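Endopolygalacturonase (Chondrostereum purpureum, PDB 1K5C) probably hydrolyses the alpha-1,4 linkages between galacturonosyl units within polygalacturonan, a reaction with water that splits the chain into shorter pieces. Local coordinates at residues S209-K214 with S239-D244. Numbering follows the deposited sequence.
Sequences SNVVIK and SGVTYD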
loop_
_atom_site.group_PDB
_atom_site.type_symbol
_atom_site.label_atom_id
_atom_site.label_comp_id
_atom_site.label_asym_id
_atom_site.label_seq_id
_atom_site.Cartn_x
_atom_site.Cartn_y
_atom_site.Cartn_z
ATOM N N SER A 209 -2.949 -4.988 13.296
ATOM C CA SER A 209 -4.170 -5.005 14.093
ATOM C C SER A 209 -4.935 -3.717 13.915
ATOM O O SER A 209 -4.378 -2.649 13.644
ATOM C CB SER A 209 -3.842 -5.219 15.571
ATOM O OG SER A 209 -2.847 -4.303 16.025
ATOM N N ASN A 210 -6.263 -3.818 14.135
ATOM C CA ASN A 210 -7.149 -2.655 14.123
ATOM C C ASN A 210 -7.009 -1.861 12.815
ATOM O O ASN A 210 -6.620 -0.690 12.802
ATOM C CB ASN A 210 -6.944 -1.780 15.377
ATOM C CG ASN A 210 -7.349 -2.584 16.602
ATOM O OD1 ASN A 210 -6.525 -2.710 17.555
ATOM N ND2 ASN A 210 -8.504 -3.071 16.636
ATOM N N VAL A 211 -7.385 -2.535 11.742
ATOM C CA VAL A 211 -7.342 -1.993 10.364
ATOM C C VAL A 211 -8.786 -1.752 9.952
ATOM O O VAL A 211 -9.659 -2.609 10.107
ATOM C CB VAL A 211 -6.666 -2.991 9.421
ATOM C CG1 VAL A 211 -6.814 -2.537 7.969
ATOM C CG2 VAL A 211 -5.196 -3.202 9.766
ATOM N N VAL A 212 -9.018 -0.570 9.361
ATOM C CA VAL A 212 -10.314 -0.238 8.736
ATOM C C VAL A 212 -10.053 0.073 7.267
ATOM O O VAL A 212 -9.260 0.967 6.943
ATOM C CB VAL A 212 -10.982 0.957 9.450
ATOM C CG1 VAL A 212 -12.211 1.392 8.672
ATOM C CG2 VAL A 212 -11.362 0.549 10.887
ATOM N N ILE A 213 -10.719 -0.682 6.397
ATOM C CA ILE A 213 -10.642 -0.537 4.940
ATOM C C ILE A 213 -12.040 -0.097 4.496
ATOM O O ILE A 213 -12.957 -0.952 4.454
ATOM C CB ILE A 213 -10.188 -1.863 4.288
ATOM C CG1 ILE A 213 -8.878 -2.322 4.778
ATOM C CG2 ILE A 213 -10.259 -1.767 2.764
ATOM C CD1 ILE A 213 -7.722 -1.547 4.557
ATOM N N LYS A 214 -12.217 1.195 4.251
ATOM C CA LYS A 214 -13.585 1.742 4.148
ATOM C C LYS A 214 -13.722 2.650 2.921
ATOM O O LYS A 214 -12.919 3.546 2.706
ATOM C CB LYS A 214 -13.944 2.542 5.392
ATOM C CG LYS A 214 -15.352 3.124 5.405
ATOM C CD LYS A 214 -15.720 3.686 6.771
ATOM C CE LYS A 214 -17.139 4.297 6.839
ATOM N NZ LYS A 214 -18.291 3.684 6.042
ATOM N N SER A 239 -5.146 -9.178 13.355
ATOM C CA SER A 239 -6.327 -9.237 14.234
ATOM C C SER A 239 -7.102 -7.940 14.171
ATOM O O SER A 239 -6.554 -6.872 14.430
ATOM C CB SER A 239 -5.887 -9.509 15.657
ATOM O OG SER A 239 -6.976 -9.709 16.531
ATOM N N GLY A 240 -8.409 -8.050 13.920
ATOM C CA GLY A 240 -9.276 -6.857 13.988
ATOM C C GLY A 240 -9.207 -6.080 12.660
ATOM O O GLY A 240 -8.546 -5.042 12.591
ATOM N N VAL A 241 -9.830 -6.620 11.623
ATOM C CA VAL A 241 -9.890 -6.010 10.311
ATOM C C VAL A 241 -11.335 -5.821 9.933
ATOM O O VAL A 241 -12.118 -6.768 10.019
ATOM C CB VAL A 241 -9.180 -6.916 9.263
ATOM C CG1 VAL A 241 -9.245 -6.241 7.868
ATOM C CG2 VAL A 241 -7.730 -7.231 9.674
ATOM N N THR A 242 -11.685 -4.606 9.529
ATOM C CA THR A 242 -13.067 -4.312 9.089
ATOM C C THR A 242 -13.044 -3.763 7.671
ATOM O O THR A 242 -12.424 -2.720 7.441
ATOM C CB THR A 242 -13.723 -3.295 10.044
ATOM O OG1 THR A 242 -13.642 -3.792 11.375
ATOM C CG2 THR A 242 -15.181 -3.059 9.648
ATOM N N TYR A 243 -13.738 -4.444 6.802
ATOM C CA TYR A 243 -14.006 -3.977 5.431
ATOM C C TYR A 243 -15.426 -3.407 5.408
ATOM O O TYR A 243 -16.376 -4.091 5.804
ATOM C CB TYR A 243 -13.932 -5.165 4.441
ATOM C CG TYR A 243 -12.580 -5.804 4.368
ATOM C CD1 TYR A 243 -11.558 -5.268 3.606
ATOM C CD2 TYR A 243 -12.306 -6.971 5.085
ATOM C CE1 TYR A 243 -10.298 -5.849 3.527
ATOM C CE2 TYR A 243 -11.059 -7.587 5.017
ATOM C CZ TYR A 243 -10.072 -7.027 4.231
ATOM O OH TYR A 243 -8.836 -7.641 4.219
ATOM N N ASP A 244 -15.542 -2.154 4.955
ATOM C CA ASP A 244 -16.820 -1.409 5.050
ATOM C C ASP A 244 -16.955 -0.589 3.796
ATOM O O ASP A 244 -16.052 0.188 3.468
ATOM C CB ASP A 244 -16.707 -0.576 6.317
ATOM C CG ASP A 244 -17.895 0.275 6.682
ATOM O OD1 ASP A 244 -18.629 0.731 5.783
ATOM O OD2 ASP A 244 -18.059 0.449 7.948
HETATM O O HOH W 1 -11.148 -2.881 12.536
HETATM O O HOH W 2 -19.549 2.384 9.028
#
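Ile213 and Tyr243 carry the buried half of this pairing between parallel strands, Lys214 and Asp244 its charged half. The strands run in exact register, Ser209 level with Ser239 and Lys214 with Asp244, their axes 4.7 Å apart and 10° from parallel. Backbone bonds hold this register. Val211 N donates to Gly240 O and Val211 O accepts from Thr242 N; Ile213 then repeats the pattern, its N donating to Thr242 O (2.9 Å) and its O receiving Asp244 N. At the corner at Asn210, the backbone N of that residue adds a bond to Ser239 O; across from it, Gly240 has backbone angles that would jam a CB against Ser239 O.

Apolar contact gathers on the inward face, where Val211 lies beside Val241. Ile213 and Tyr243 run alongside each other into the interior; Ile213 CB comes obliquely to within 3.7 Å of Tyr243 CD1. Phe280 stacks on the tyrosine ring, continuing the row onto the next strand.

The polar side-chain contacts lie on the other face. With CG anti to the backbone N in both residues (chi1 -179°), Lys214 runs alongside Asp244 and bends at its last torsion, bringing NZ 3.0 Å from Asp244 OD1 in a salt bridge whose hydrogen bond is weak. Asp244 OD1 also accepts from Gly283 N, while a water donates to Asp244 OD2 at 2.7 Å and takes a weak bond from Lys214 NZ. An alanine in place of Lys214 would probably leave the Asp244 carboxylate without its countercharge across the strands and the bridging water without its second partner. A second water joins Val211 O to Thr242 OG1.

Residues stacked in register on neighbouring turns, here an aliphatic-aromatic pair inside and a salt bridge outside, are characteristic of the right-handed parallel beta-helix of glycoside hydrolase family 28.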